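Side-chain contacts in Phosphoglucosamine/phosphogalactosamine mutase (Sulfolobus tokodaii, PDB 2F7L), which interconverts the 6- and 1-phosphates of glucosamine and of galactosamine, a step toward UDP-N-acetylglucosamine and UDP-N-acetylgalactosamine: residues 76-81 and 149-154; 153-158 and 335-340; 158-163 and 192-197; 271-276 and 346-351. All blocks are in the same frame, centred on the assembly; numbering follows the deposited sequence.

Interaction 1: residues 76-81 and 149-154; sequences TPALQY and DRVIST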
loop_
_atom_site.group_PDB
_atom_site.type_symbol
_atom_site.label_atom_id
_atom_site.label_comp_id
_atom_site.label_asym_id
_atom_site.label_seq_id
_atom_site.Cartn_x
_atom_site.Cartn_y
_atom_site.Cartn_z
ATOM N N THR A 76 -6.740 7.001 -0.650
ATOM C CA THR A 76 -5.571 7.798 -0.254
ATOM C C THR A 76 -4.757 8.214 -1.482
ATOM O O THR A 76 -4.330 9.365 -1.572
ATOM C CB THR A 76 -4.690 7.044 0.777
ATOM O OG1 THR A 76 -5.437 6.882 1.987
ATOM C CG2 THR A 76 -3.432 7.819 1.095
ATOM N N PRO A 77 -4.540 7.292 -2.441
ATOM C CA PRO A 77 -3.783 7.647 -3.647
ATOM C C PRO A 77 -4.461 8.875 -4.295
ATOM O O PRO A 77 -3.779 9.752 -4.853
ATOM C CB PRO A 77 -3.935 6.417 -4.552
ATOM C CG PRO A 77 -4.307 5.319 -3.661
ATOM C CD PRO A 77 -5.136 5.950 -2.575
ATOM N N ALA A 78 -5.796 8.907 -4.234
ATOM C CA ALA A 78 -6.588 10.005 -4.783
ATOM C C ALA A 78 -6.330 11.333 -4.060
ATOM O O ALA A 78 -6.088 12.363 -4.699
ATOM C CB ALA A 78 -8.064 9.668 -4.708
ATOM N N LEU A 79 -6.410 11.310 -2.727
ATOM C CA LEU A 79 -6.165 12.497 -1.916
ATOM C C LEU A 79 -4.727 12.945 -2.173
ATOM O O LEU A 79 -4.457 14.110 -2.420
ATOM C CB LEU A 79 -6.329 12.162 -0.433
ATOM C CG LEU A 79 -7.603 12.407 0.385
ATOM C CD1 LEU A 79 -8.604 13.146 -0.442
ATOM C CD2 LEU A 79 -8.163 11.078 0.906
ATOM N N GLN A 80 -3.801 12.006 -2.102
ATOM C CA GLN A 80 -2.407 12.318 -2.324
ATOM C C GLN A 80 -2.204 12.920 -3.701
ATOM O O GLN A 80 -1.490 13.916 -3.862
ATOM C CB GLN A 80 -1.563 11.056 -2.189
ATOM C CG GLN A 80 -1.536 10.500 -0.795
ATOM C CD GLN A 80 -0.873 9.156 -0.741
ATOM O OE1 GLN A 80 -1.330 8.199 -1.383
ATOM N NE2 GLN A 80 0.214 9.063 0.020
ATOM N N TYR A 81 -2.826 12.298 -4.698
ATOM C CA TYR A 81 -2.712 12.777 -6.061
ATOM C C TYR A 81 -3.203 14.233 -6.131
ATOM O O TYR A 81 -2.656 15.071 -6.871
ATOM C CB TYR A 81 -3.532 11.892 -7.006
ATOM C CG TYR A 81 -3.303 12.273 -8.443
ATOM C CD1 TYR A 81 -2.071 12.026 -9.058
ATOM C CD2 TYR A 81 -4.290 12.969 -9.165
ATOM C CE1 TYR A 81 -1.828 12.462 -10.341
ATOM C CE2 TYR A 81 -4.062 13.405 -10.446
ATOM C CZ TYR A 81 -2.834 13.147 -11.036
ATOM O OH TYR A 81 -2.629 13.513 -12.343
ATOM N N ASP A 149 -13.732 19.955 -4.413
ATOM C CA ASP A 149 -14.493 18.962 -5.181
ATOM C C ASP A 149 -13.804 18.361 -6.376
ATOM O O ASP A 149 -14.469 17.782 -7.197
ATOM C CB ASP A 149 -15.816 19.550 -5.680
ATOM C CG ASP A 149 -16.790 19.855 -4.564
ATOM O OD1 ASP A 149 -17.798 20.557 -4.830
ATOM O OD2 ASP A 149 -16.560 19.388 -3.422
ATOM N N ARG A 150 -12.497 18.464 -6.500
ATOM C CA ARG A 150 -11.855 17.907 -7.684
ATOM C C ARG A 150 -11.086 16.630 -7.472
ATOM O O ARG A 150 -10.650 16.025 -8.445
ATOM C CB ARG A 150 -10.890 18.918 -8.283
ATOM C CG ARG A 150 -11.522 20.237 -8.604
ATOM C CD ARG A 150 -10.487 21.248 -8.991
ATOM N NE ARG A 150 -9.641 21.670 -7.883
ATOM C CZ ARG A 150 -8.614 22.495 -8.049
ATOM N NH1 ARG A 150 -8.353 22.945 -9.265
ATOM N NH2 ARG A 150 -7.835 22.861 -7.035
ATOM N N VAL A 151 -10.930 16.204 -6.220
ATOM C CA VAL A 151 -10.137 15.018 -5.923
ATOM C C VAL A 151 -10.466 13.708 -6.685
ATOM O O VAL A 151 -9.599 13.182 -7.387
ATOM C CB VAL A 151 -10.045 14.816 -4.369
ATOM C CG1 VAL A 151 -11.149 15.587 -3.702
ATOM C CG2 VAL A 151 -10.082 13.360 -4.004
ATOM N N ILE A 152 -11.679 13.179 -6.586
ATOM C CA ILE A 152 -11.975 11.951 -7.326
ATOM C C ILE A 152 -11.859 12.220 -8.840
ATOM O O ILE A 152 -11.065 11.574 -9.538
ATOM C CB ILE A 152 -13.408 11.420 -7.057
ATOM C CG1 ILE A 152 -13.627 11.155 -5.562
ATOM C CG2 ILE A 152 -13.633 10.151 -7.848
ATOM C CD1 ILE A 152 -12.947 9.958 -5.034
ATOM N N SER A 153 -12.643 13.170 -9.345
ATOM C CA SER A 153 -12.606 13.480 -10.773
ATOM C C SER A 153 -11.191 13.696 -11.272
ATOM O O SER A 153 -10.834 13.151 -12.317
ATOM C CB SER A 153 -13.445 14.723 -11.118
ATOM O OG SER A 153 -12.708 15.936 -10.965
ATOM N N THR A 154 -10.384 14.472 -10.546
ATOM C CA THR A 154 -9.006 14.732 -10.966
ATOM C C THR A 154 -8.202 13.432 -11.003
ATOM O O THR A 154 -7.392 13.210 -11.902
ATOM C CB THR A 154 -8.288 15.712 -10.002
ATOM O OG1 THR A 154 -9.028 16.929 -9.918
ATOM C CG2 THR A 154 -6.897 16.033 -10.480
#

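Interaction 2: residues 153-158 and 335-340; sequences STYVNG and PHQYVR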
loop_
_atom_site.group_PDB
_atom_site.type_symbol
_atom_site.label_atom_id
_atom_site.label_comp_id
_atom_site.label_asym_id
_atom_site.label_seq_id
_atom_site.Cartn_x
_atom_site.Cartn_y
_atom_site.Cartn_z
ATOM N N SER A 153 -12.643 13.170 -9.345
ATOM C CA SER A 153 -12.606 13.480 -10.773
ATOM C C SER A 153 -11.191 13.696 -11.272
ATOM O O SER A 153 -10.834 13.151 -12.317
ATOM C CB SER A 153 -13.445 14.723 -11.118
ATOM O OG SER A 153 -12.708 15.936 -10.965
ATOM N N THR A 154 -10.384 14.472 -10.546
ATOM C CA THR A 154 -9.006 14.732 -10.966
ATOM C C THR A 154 -8.202 13.432 -11.003
ATOM O O THR A 154 -7.392 13.210 -11.902
ATOM C CB THR A 154 -8.288 15.712 -10.002
ATOM O OG1 THR A 154 -9.028 16.929 -9.918
ATOM C CG2 THR A 154 -6.897 16.033 -10.480
ATOM N N TYR A 155 -8.447 12.575 -10.022
ATOM C CA TYR A 155 -7.759 11.300 -9.881
ATOM C C TYR A 155 -8.035 10.368 -11.048
ATOM O O TYR A 155 -7.107 9.887 -11.699
ATOM C CB TYR A 155 -8.202 10.658 -8.565
ATOM C CG TYR A 155 -7.610 9.316 -8.213
ATOM C CD1 TYR A 155 -6.250 9.172 -7.958
ATOM C CD2 TYR A 155 -8.435 8.203 -8.051
ATOM C CE1 TYR A 155 -5.722 7.944 -7.539
ATOM C CE2 TYR A 155 -7.940 6.983 -7.640
ATOM C CZ TYR A 155 -6.578 6.849 -7.376
ATOM O OH TYR A 155 -6.090 5.626 -6.919
ATOM N N VAL A 156 -9.313 10.111 -11.312
ATOM C CA VAL A 156 -9.679 9.215 -12.400
ATOM C C VAL A 156 -9.057 9.613 -13.728
ATOM O O VAL A 156 -8.418 8.792 -14.390
ATOM C CB VAL A 156 -11.186 9.141 -12.572
ATOM C CG1 VAL A 156 -11.521 8.366 -13.835
ATOM C CG2 VAL A 156 -11.802 8.487 -11.338
ATOM N N ASN A 157 -9.242 10.872 -14.105
ATOM C CA ASN A 157 -8.698 11.384 -15.352
ATOM C C ASN A 157 -7.195 11.203 -15.380
ATOM O O ASN A 157 -6.616 10.825 -16.400
ATOM C CB ASN A 157 -9.020 12.857 -15.486
ATOM C CG ASN A 157 -10.509 13.134 -15.395
ATOM O OD1 ASN A 157 -10.915 14.186 -14.885
ATOM N ND2 ASN A 157 -11.336 12.206 -15.904
ATOM N N GLY A 158 -6.563 11.494 -14.252
ATOM C CA GLY A 158 -5.127 11.340 -14.174
ATOM C C GLY A 158 -4.762 9.907 -14.497
ATOM O O GLY A 158 -3.848 9.661 -15.270
ATOM N N PRO A 335 5.178 7.569 -13.656
ATOM C CA PRO A 335 4.525 8.534 -14.543
ATOM C C PRO A 335 3.246 9.121 -13.943
ATOM O O PRO A 335 2.934 10.281 -14.176
ATOM C CB PRO A 335 4.291 7.731 -15.829
ATOM C CG PRO A 335 4.470 6.300 -15.405
ATOM C CD PRO A 335 5.544 6.350 -14.393
ATOM N N HIS A 336 2.514 8.323 -13.176
ATOM C CA HIS A 336 1.303 8.799 -12.510
ATOM C C HIS A 336 1.761 9.435 -11.196
ATOM O O HIS A 336 1.805 10.649 -11.058
ATOM C CB HIS A 336 0.381 7.630 -12.203
ATOM C CG HIS A 336 -0.925 8.036 -11.607
ATOM N ND1 HIS A 336 -1.538 7.316 -10.601
ATOM C CD2 HIS A 336 -1.778 9.035 -11.930
ATOM C CE1 HIS A 336 -2.715 7.846 -10.337
ATOM N NE2 HIS A 336 -2.887 8.890 -11.130
ATOM N N GLN A 337 2.086 8.587 -10.227
ATOM C CA GLN A 337 2.602 9.034 -8.942
ATOM C C GLN A 337 3.466 7.964 -8.283
ATOM O O GLN A 337 3.413 6.788 -8.665
ATOM C CB GLN A 337 1.478 9.499 -8.003
ATOM C CG GLN A 337 0.338 8.566 -7.732
ATOM C CD GLN A 337 -0.704 9.248 -6.868
ATOM O OE1 GLN A 337 -0.452 10.322 -6.324
ATOM N NE2 GLN A 337 -1.871 8.631 -6.726
ATOM N N TYR A 338 4.273 8.383 -7.309
ATOM C CA TYR A 338 5.176 7.479 -6.614
ATOM C C TYR A 338 4.541 6.578 -5.569
ATOM O O TYR A 338 5.165 5.604 -5.144
ATOM C CB TYR A 338 6.312 8.269 -5.963
ATOM C CG TYR A 338 7.235 8.900 -6.975
ATOM C CD1 TYR A 338 8.041 8.107 -7.817
ATOM C CD2 TYR A 338 7.259 10.283 -7.146
ATOM C CE1 TYR A 338 8.816 8.683 -8.791
ATOM C CE2 TYR A 338 8.034 10.862 -8.113
ATOM C CZ TYR A 338 8.797 10.065 -8.924
ATOM O OH TYR A 338 9.526 10.683 -9.891
ATOM N N VAL A 339 3.315 6.887 -5.161
ATOM C CA VAL A 339 2.637 6.088 -4.146
ATOM C C VAL A 339 1.877 4.891 -4.702
ATOM O O VAL A 339 1.650 4.799 -5.903
ATOM C CB VAL A 339 1.643 6.963 -3.296
ATOM C CG1 VAL A 339 2.426 8.006 -2.478
ATOM C CG2 VAL A 339 0.606 7.626 -4.201
ATOM N N ARG A 340 1.504 3.968 -3.821
ATOM C CA ARG A 340 0.739 2.791 -4.204
ATOM C C ARG A 340 -0.621 3.294 -4.644
ATOM O O ARG A 340 -1.255 4.046 -3.913
ATOM C CB ARG A 340 0.529 1.886 -3.006
ATOM C CG ARG A 340 1.603 1.981 -1.990
ATOM C CD ARG A 340 1.244 1.116 -0.853
ATOM N NE ARG A 340 0.704 1.887 0.257
ATOM C CZ ARG A 340 0.291 1.337 1.394
ATOM N NH1 ARG A 340 0.355 0.012 1.551
ATOM N NH2 ARG A 340 -0.165 2.107 2.372
#

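Interaction 3: residues 158-163 and 192-197; sequences GILSHV and ARALGC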
loop_
_atom_site.group_PDB
_atom_site.type_symbol
_atom_site.label_atom_id
_atom_site.label_comp_id
_atom_site.label_asym_id
_atom_site.label_seq_id
_atom_site.Cartn_x
_atom_site.Cartn_y
_atom_site.Cartn_z
ATOM N N GLY A 158 -6.563 11.494 -14.252
ATOM C CA GLY A 158 -5.127 11.340 -14.174
ATOM C C GLY A 158 -4.762 9.907 -14.497
ATOM O O GLY A 158 -3.848 9.661 -15.270
ATOM N N ILE A 159 -5.481 8.957 -13.905
ATOM C CA ILE A 159 -5.203 7.549 -14.138
ATOM C C ILE A 159 -5.420 7.193 -15.612
ATOM O O ILE A 159 -4.540 6.596 -16.246
ATOM C CB ILE A 159 -6.122 6.648 -13.276
ATOM C CG1 ILE A 159 -5.809 6.843 -11.785
ATOM C CG2 ILE A 159 -5.980 5.182 -13.715
ATOM C CD1 ILE A 159 -6.812 6.161 -10.847
ATOM N N LEU A 160 -6.590 7.563 -16.145
ATOM C CA LEU A 160 -6.939 7.279 -17.540
ATOM C C LEU A 160 -5.945 7.841 -18.550
ATOM O O LEU A 160 -5.778 7.309 -19.641
ATOM C CB LEU A 160 -8.337 7.808 -17.854
ATOM C CG LEU A 160 -9.451 7.086 -17.082
ATOM C CD1 LEU A 160 -10.782 7.845 -17.226
ATOM C CD2 LEU A 160 -9.556 5.630 -17.560
ATOM N N SER A 161 -5.260 8.905 -18.177
ATOM C CA SER A 161 -4.311 9.523 -19.073
ATOM C C SER A 161 -3.071 8.676 -19.349
ATOM O O SER A 161 -2.194 9.092 -20.102
ATOM C CB SER A 161 -3.882 10.863 -18.504
ATOM O OG SER A 161 -2.878 10.672 -17.538
ATOM N N HIS A 162 -2.980 7.496 -18.758
ATOM C CA HIS A 162 -1.793 6.667 -18.983
ATOM C C HIS A 162 -2.018 5.335 -19.685
ATOM O O HIS A 162 -1.083 4.544 -19.796
ATOM C CB HIS A 162 -1.062 6.414 -17.667
ATOM C CG HIS A 162 -0.567 7.662 -17.008
ATOM N ND1 HIS A 162 0.432 8.440 -17.546
ATOM C CD2 HIS A 162 -0.931 8.261 -15.851
ATOM C CE1 HIS A 162 0.665 9.467 -16.745
ATOM N NE2 HIS A 162 -0.149 9.380 -15.711
ATOM N N VAL A 163 -3.238 5.088 -20.154
ATOM C CA VAL A 163 -3.540 3.850 -20.866
ATOM C C VAL A 163 -4.362 4.095 -22.136
ATOM O O VAL A 163 -5.145 5.042 -22.221
ATOM C CB VAL A 163 -4.317 2.852 -19.984
ATOM C CG1 VAL A 163 -3.533 2.569 -18.704
ATOM C CG2 VAL A 163 -5.684 3.393 -19.678
ATOM N N ALA A 192 -13.140 1.731 -14.483
ATOM C CA ALA A 192 -13.624 0.592 -15.274
ATOM C C ALA A 192 -14.611 1.066 -16.349
ATOM O O ALA A 192 -14.523 0.667 -17.519
ATOM C CB ALA A 192 -14.306 -0.440 -14.371
ATOM N N ARG A 193 -15.545 1.921 -15.938
ATOM C CA ARG A 193 -16.548 2.474 -16.839
ATOM C C ARG A 193 -15.919 3.204 -18.026
ATOM O O ARG A 193 -16.444 3.163 -19.145
ATOM C CB ARG A 193 -17.447 3.437 -16.084
ATOM C CG ARG A 193 -18.848 3.485 -16.613
ATOM C CD ARG A 193 -19.709 4.292 -15.691
ATOM N NE ARG A 193 -19.120 5.611 -15.496
ATOM C CZ ARG A 193 -19.729 6.637 -14.905
ATOM N NH1 ARG A 193 -20.965 6.517 -14.436
ATOM N NH2 ARG A 193 -19.096 7.790 -14.781
ATOM N N ALA A 194 -14.796 3.873 -17.790
ATOM C CA ALA A 194 -14.142 4.588 -18.877
ATOM C C ALA A 194 -13.520 3.603 -19.840
ATOM O O ALA A 194 -13.486 3.854 -21.037
ATOM C CB ALA A 194 -13.081 5.543 -18.348
ATOM N N LEU A 195 -13.023 2.483 -19.322
ATOM C CA LEU A 195 -12.413 1.469 -20.181
ATOM C C LEU A 195 -13.507 0.518 -20.690
ATOM O O LEU A 195 -13.244 -0.600 -21.111
ATOM C CB LEU A 195 -11.326 0.723 -19.398
ATOM C CG LEU A 195 -10.432 1.749 -18.678
ATOM C CD1 LEU A 195 -9.266 1.076 -17.981
ATOM C CD2 LEU A 195 -9.923 2.762 -19.685
ATOM N N GLY A 196 -14.742 0.993 -20.652
ATOM C CA GLY A 196 -15.860 0.200 -21.104
ATOM C C GLY A 196 -15.952 -1.270 -20.695
ATOM O O GLY A 196 -15.945 -2.149 -21.560
ATOM N N CYS A 197 -16.065 -1.564 -19.403
ATOM C CA CYS A 197 -16.174 -2.955 -18.977
ATOM C C CYS A 197 -17.590 -3.216 -18.481
ATOM O O CYS A 197 -18.349 -2.283 -18.245
ATOM C CB CYS A 197 -15.230 -3.256 -17.800
ATOM S SG CYS A 197 -13.571 -2.537 -17.847
#

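Interaction 4: residues 271-276 and 346-351; sequences SVKNPK and FALMLE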
loop_
_atom_site.group_PDB
_atom_site.type_symbol
_atom_site.label_atom_id
_atom_site.label_comp_id
_atom_site.label_asym_id
_atom_site.label_seq_id
_atom_site.Cartn_x
_atom_site.Cartn_y
_atom_site.Cartn_z
ATOM N N SER A 271 7.924 -1.229 -18.276
ATOM C CA SER A 271 9.112 -1.111 -19.133
ATOM C C SER A 271 8.689 -1.030 -20.601
ATOM O O SER A 271 9.327 -0.354 -21.411
ATOM C CB SER A 271 10.031 -2.318 -18.954
ATOM O OG SER A 271 9.367 -3.489 -19.401
ATOM N N VAL A 272 7.620 -1.735 -20.939
ATOM C CA VAL A 272 7.107 -1.721 -22.297
ATOM C C VAL A 272 6.602 -0.321 -22.643
ATOM O O VAL A 272 6.712 0.110 -23.787
ATOM C CB VAL A 272 5.947 -2.730 -22.463
ATOM C CG1 VAL A 272 5.305 -2.575 -23.825
ATOM C CG2 VAL A 272 6.468 -4.158 -22.273
ATOM N N LYS A 273 6.059 0.388 -21.652
ATOM C CA LYS A 273 5.548 1.749 -21.854
ATOM C C LYS A 273 6.644 2.817 -21.755
ATOM O O LYS A 273 6.402 3.989 -22.028
ATOM C CB LYS A 273 4.480 2.080 -20.807
ATOM C CG LYS A 273 3.269 1.179 -20.777
ATOM C CD LYS A 273 2.368 1.550 -19.596
ATOM C CE LYS A 273 1.585 2.833 -19.813
ATOM N NZ LYS A 273 0.489 2.621 -20.768
ATOM N N ASN A 274 7.839 2.429 -21.333
ATOM C CA ASN A 274 8.917 3.400 -21.202
ATOM C C ASN A 274 10.285 2.808 -21.495
ATOM O O ASN A 274 11.112 2.671 -20.588
ATOM C CB ASN A 274 8.932 3.998 -19.792
ATOM C CG ASN A 274 7.628 4.681 -19.436
ATOM O OD1 ASN A 274 6.695 4.048 -18.924
ATOM N ND2 ASN A 274 7.545 5.977 -19.720
ATOM N N PRO A 275 10.550 2.448 -22.763
ATOM C CA PRO A 275 11.867 1.873 -23.063
ATOM C C PRO A 275 12.942 2.846 -22.616
ATOM O O PRO A 275 14.032 2.450 -22.211
ATOM C CB PRO A 275 11.829 1.692 -24.580
ATOM C CG PRO A 275 10.351 1.424 -24.856
ATOM C CD PRO A 275 9.681 2.452 -23.959
ATOM N N LYS A 276 12.590 4.126 -22.665
ATOM C CA LYS A 276 13.487 5.223 -22.298
ATOM C C LYS A 276 13.890 5.268 -20.824
ATOM O O LYS A 276 14.919 5.848 -20.467
ATOM C CB LYS A 276 12.826 6.560 -22.679
ATOM C CG LYS A 276 11.395 6.781 -22.096
ATOM C CD LYS A 276 11.343 6.880 -20.540
ATOM C CE LYS A 276 12.324 7.936 -19.974
ATOM N NZ LYS A 276 12.318 8.069 -18.482
ATOM N N PHE A 346 -5.243 -1.352 -11.417
ATOM C CA PHE A 346 -6.321 -2.035 -12.121
ATOM C C PHE A 346 -6.340 -1.631 -13.610
ATOM O O PHE A 346 -6.584 -2.461 -14.495
ATOM C CB PHE A 346 -7.659 -1.688 -11.467
ATOM C CG PHE A 346 -8.855 -2.080 -12.289
ATOM C CD1 PHE A 346 -9.283 -3.395 -12.338
ATOM C CD2 PHE A 346 -9.556 -1.127 -13.018
ATOM C CE1 PHE A 346 -10.393 -3.759 -13.094
ATOM C CE2 PHE A 346 -10.666 -1.485 -13.780
ATOM C CZ PHE A 346 -11.083 -2.806 -13.815
ATOM N N ALA A 347 -6.081 -0.349 -13.870
ATOM C CA ALA A 347 -6.052 0.183 -15.228
ATOM C C ALA A 347 -4.860 -0.367 -16.018
ATOM O O ALA A 347 -4.991 -0.749 -17.189
ATOM C CB ALA A 347 -5.983 1.713 -15.192
ATOM N N LEU A 348 -3.692 -0.383 -15.390
ATOM C CA LEU A 348 -2.512 -0.886 -16.050
ATOM C C LEU A 348 -2.700 -2.358 -16.347
ATOM O O LEU A 348 -2.238 -2.854 -17.372
ATOM C CB LEU A 348 -1.284 -0.694 -15.170
ATOM C CG LEU A 348 -0.768 0.739 -15.069
ATOM C CD1 LEU A 348 0.328 0.826 -14.019
ATOM C CD2 LEU A 348 -0.250 1.184 -16.422
ATOM N N MET A 349 -3.393 -3.058 -15.461
ATOM C CA MET A 349 -3.594 -4.484 -15.655
ATOM C C MET A 349 -4.452 -4.732 -16.876
ATOM O O MET A 349 -4.119 -5.565 -17.712
ATOM C CB MET A 349 -4.240 -5.117 -14.421
ATOM C CG MET A 349 -4.277 -6.646 -14.451
ATOM S SD MET A 349 -2.634 -7.398 -14.447
ATOM C CE MET A 349 -2.449 -7.806 -12.705
ATOM N N LEU A 350 -5.566 -4.012 -16.970
ATOM C CA LEU A 350 -6.462 -4.150 -18.117
ATOM C C LEU A 350 -5.733 -3.776 -19.414
ATOM O O LEU A 350 -6.146 -4.195 -20.494
ATOM C CB LEU A 350 -7.708 -3.268 -17.954
ATOM C CG LEU A 350 -8.740 -3.678 -16.902
ATOM C CD1 LEU A 350 -9.976 -2.823 -17.051
ATOM C CD2 LEU A 350 -9.113 -5.138 -17.063
ATOM N N GLU A 351 -4.666 -2.983 -19.317
ATOM C CA GLU A 351 -3.934 -2.626 -20.518
ATOM C C GLU A 351 -3.090 -3.845 -20.877
ATOM O O GLU A 351 -3.305 -4.471 -21.910
ATOM C CB GLU A 351 -3.041 -1.394 -20.307
ATOM C CG GLU A 351 -3.108 -0.416 -21.486
ATOM C CD GLU A 351 -1.963 0.607 -21.533
ATOM O OE1 GLU A 351 -2.067 1.581 -22.322
ATOM O OE2 GLU A 351 -0.957 0.444 -20.802
#

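Interaction 1: residues 76-81 and 149-154
L79 and V151 bring the first turns of helix 76-86 and helix 151-160 together, their CA atoms 6.2 Å apart. At this point the two side chains lie next to each other and point the same way: CD1 of L79 is 3.9 Å from CG2 of V151. L79 starts out pointing away from helix 151-160, and its branched end comes back to make the touch. A78 suits its place by being small, since its CB faces the other helix directly and stands 4.3 Å from the same V151 CG2. Further along the helix, Y81 has CG anti to its backbone N (chi1 -173°), which carries the ring across to T154. CE2 of Y81 comes within 3.6 Å of T154 O and within 3.9 Å of T154 CG2, the threonine methyl. Around the contact, T76 hydrogen-bonds through OG1 to D243, a magnesium ligand by similarity, so this end of helix 76-86 probably borders the magnesium site. No hydrogen bond or salt bridge joins the two segments. The chemistry therefore implies that cohesion here rests on packing of the methyl and branched aliphatic groups of A78, L79 and V151, and of the Y81 ring against the T154 methyl and carbonyl.

Interaction 2: residues 153-158 and 335-340
The rings of Y155 and H336 and the amide of Q337 meet in a three-way contact. Q337 NE2 lies at the edge of the Y155 ring and in its plane, 4.0 Å from CE1, with the amide and ring planes 54° apart. The same Y155 CE1 is at the edge of the imidazole, 4.1 Å from H336 CE1, and the two side chains cross at about a right angle. H336 is also stacked with the ring of Y81. A first torsion near 180° (chi1 -176°) swings the H336 ring out to helix 151-160, where its CD2 is 4.0 Å from G158 O; glycine suits this position because it brings bare backbone up to the ring. The NE2 of Q337 is spent on D341 OD2 and P77 O, two hydrogen bonds that hold the amide beside the tyrosine. With a serine in place of H336, Y81 would probably lose its stacking partner and a gap would open beside Y155 CE1. The loop 335-340, which joins strand 329-332 to helix 342-356 in domain III, thus packs on helix 151-160 of domain II, while P77 and A78 of helix 76-86 press on the same tyrosine.

Interaction 3: residues 158-163 and 192-197
L160 reaches across from the last turn of helix 151-160 and sets its forked end against A194, near the end of helix 188-194. Both methyls of the fork share the alanine: CD1 is 3.4 Å and CD2 3.6 Å from A194 CB, so the small methyl group is the bump and the cleft between the leucine branches is the hollow that receives it. The leucine CG lies anti to the carbonyl carbon (chi1 -66°), which directs the fork at the neighbouring helix. Alanine suits the place because its single methyl is small enough to sit between the two leucine branches.

CD2 of L160 has a second neighbour, CD2 of L195, at 3.6 Å. These two leucines slide past one another in opposite directions. V163 adds a shallower touch, its CG2 4.3 Å from that same L195 CD2, so the tip of L195 meets both L160 and V163. I165 and I168 of helix 165-171 also touch L195.

Each segment ends its helix here. S161 OG gives a hydrogen bond of 2.7 Å to G158 O, and a type I turn from L160 to V163 brings V163 round to L195. In the other segment, G196 takes a positive phi, a conformation easy for glycine. Helix 188-194 connects the adjacent parallel strands 174-178 and 198-201, a beta-alpha-beta crossover, and the ends of this helix and of helix 151-160, with the turns that follow them, pack together in an alpha/beta/alpha layered domain, here domain II of a phosphohexose mutase.

Interaction 4: residues 271-276 and 346-351
K273 and E351 form a salt bridge within the alpha/beta/alpha domain III, joining the C-terminal region of helix 259-272 to helix 342-356. Their side chains come from opposite directions, and NZ of the lysine stands 2.6 Å from OE2 of the glutamate, on its syn lone pair. The E351 chain is extended beyond CG, whereas the lysine bends twice (chi3 75°, chi4 74°) to turn its ammonium to the carboxylate. Its methylene part is used as well: L348 CD2 approaches K273 CD at 4.1 Å, so one long side chain supplies both a charge and an apolar flank. The same NZ also hydrogen-bonds to H162 O, linking the pair to segment 158-163 of domain II. Y333 touches both K273 and L348. A methionine in place of K273 would probably leave the buried carboxylate of E351 without its counter-charge and H162 O without this donor. Being buried, that carboxylate might otherwise tend toward the neutral form, and the polar groups round it are consistent with keeping it ionised. They divide between its two oxygens: OE1 is hydrogen-bonded to the backbone N of D164, and OE2 to the indole NE1 of W269.

From the N terminus, interaction 1 closes the first loop, bringing helix 76-86 of domain I onto the start of helix 151-160. Interaction 2 opens on that same helix, sharing S153 and T154 with interaction 1, and closes a far longer loop at 335-340 in domain III. Interaction 3 begins at G158, which it shares with interaction 2, and is nested inside that loop, joining two parts of domain II. Interaction 4 alternates with interaction 2 along the chain, so their loops cross; it lies within domain III. Helix 151-160 thus serves three contacts in succession, linking domains I, II and III, while interactions 3 and 4 touch between domains II and III.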